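Local coordinates for glycine cleavage system transcriptional repressor, putative (Vibrio cholerae, PDB 1U8S), which probably represses transcription of the glycine cleavage system genes, and is built from paired ACT domains, at the interface of chains A and B. Numbering follows the deposited sequence. Chains: chain A/B, glycine cleavage system transcriptional repressor, putative.

The interface of chains A and B. Residues chain A 10-12, 76-77; chain B 8, 10, 78.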
# COMPACT_ATOMS: atom_id res chain seq x y z
N THR A 10 5.23 7.07 6.91
CA THR A 10 4.06 6.25 7.12
C THR A 10 3.15 6.97 8.09
O THR A 10 3.61 7.48 9.11
CB THR A 10 4.44 4.88 7.68
OG1 THR A 10 3.26 4.12 7.88
CG2 THR A 10 5.17 5.01 8.98
N ALA A 11 1.87 7.06 7.75
CA ALA A 11 0.93 7.75 8.60
C ALA A 11 -0.38 6.99 8.73
O ALA A 11 -0.72 6.19 7.87
CB ALA A 11 0.67 9.15 8.07
N VAL A 12 -1.09 7.23 9.83
CA VAL A 12 -2.37 6.59 10.10
C VAL A 12 -3.17 7.52 10.99
O VAL A 12 -2.81 7.77 12.14
CB VAL A 12 -2.22 5.26 10.87
CG1 VAL A 12 -3.58 4.62 11.06
CG2 VAL A 12 -1.32 4.33 10.11
N ILE A 76 -0.85 10.16 13.37
CA ILE A 76 0.40 9.65 13.91
C ILE A 76 1.31 9.17 12.78
O ILE A 76 0.92 8.33 11.97
CB ILE A 76 0.19 8.51 14.95
CG1 ILE A 76 -0.52 7.32 14.32
CG2 ILE A 76 -0.65 9.02 16.11
CD1 ILE A 76 -0.60 6.14 15.25
N THR A 77 2.52 9.72 12.72
CA THR A 77 3.44 9.34 11.66
C THR A 77 4.74 8.73 12.15
O THR A 77 5.11 8.84 13.31
CB THR A 77 3.80 10.55 10.78
OG1 THR A 77 4.55 11.49 11.56
CG2 THR A 77 2.55 11.21 10.23
N VAL B 8 -5.25 -1.40 13.03
CA VAL B 8 -4.50 -0.98 11.85
C VAL B 8 -3.02 -1.02 12.19
O VAL B 8 -2.60 -0.47 13.21
CB VAL B 8 -4.87 0.44 11.41
CG1 VAL B 8 -3.83 0.97 10.45
CG2 VAL B 8 -6.24 0.44 10.75
N THR B 10 1.10 -0.46 10.96
CA THR B 10 2.05 0.19 10.09
C THR B 10 3.43 -0.30 10.50
O THR B 10 3.74 -0.35 11.68
CB THR B 10 1.99 1.73 10.24
OG1 THR B 10 1.17 2.27 9.20
CG2 THR B 10 3.37 2.33 10.16
N MET B 78 3.62 0.88 14.37
CA MET B 78 2.64 1.90 14.68
C MET B 78 1.29 1.21 14.53
O MET B 78 1.02 0.60 13.50
CB MET B 78 2.80 3.04 13.67
CG MET B 78 2.12 4.34 14.02
SD MET B 78 2.80 5.70 13.00
CE MET B 78 1.85 5.50 11.45
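A:Thr10 and B:Thr10 meet tip to tip where the ACT-domain strands 5-14 of the two copies lie side by side and antiparallel. Their hydroxyls form the polar contact: B:Thr10 OG1 donates to A:Thr10 OG1 over 3.1 Å. The bond is bent at the donor, with about 99° between B:Thr10 CB, its OG1 and the acceptor. B:Thr10 also has an unstaggered chi1 and a methyl too close to A:Thr10, which makes its placement uncertain. A:Thr10 OG1 lies anti to its own backbone N (chi1 179°), which turns the hydroxyl toward chain B.

In the apolar packing B:Met78 dominates, with 76 Å² of its surface hidden by chain A. A bend at chi3 (82°) folds its terminal methyl over strand 5-14 of chain A, although the exact methyl position is uncertain. B:Met78 CE is modelled 3.7 Å from A:Ala11 CA and 3.6 Å from A:Val12 CG2. Farther back, B:Met78 CG touches A:Ile76 CD1 at 3.5 Å as the two side chains pass in opposite directions. B:Met78 SD approaches A:Thr77 CA at 3.9 Å, so strands 5-14 and 76-82 of chain A flank the thioether.

A:Val12 uses separate branches: CG2 faces B:Met78, whereas A:Val12 CG1 passes B:Val8 CG1 at 3.7 Å. The methionine and valine contacts have twins with the chains exchanged, while the Thr10 pair lies at the two-fold axis; the structure alone does not show whether this pairing is the functional dimer.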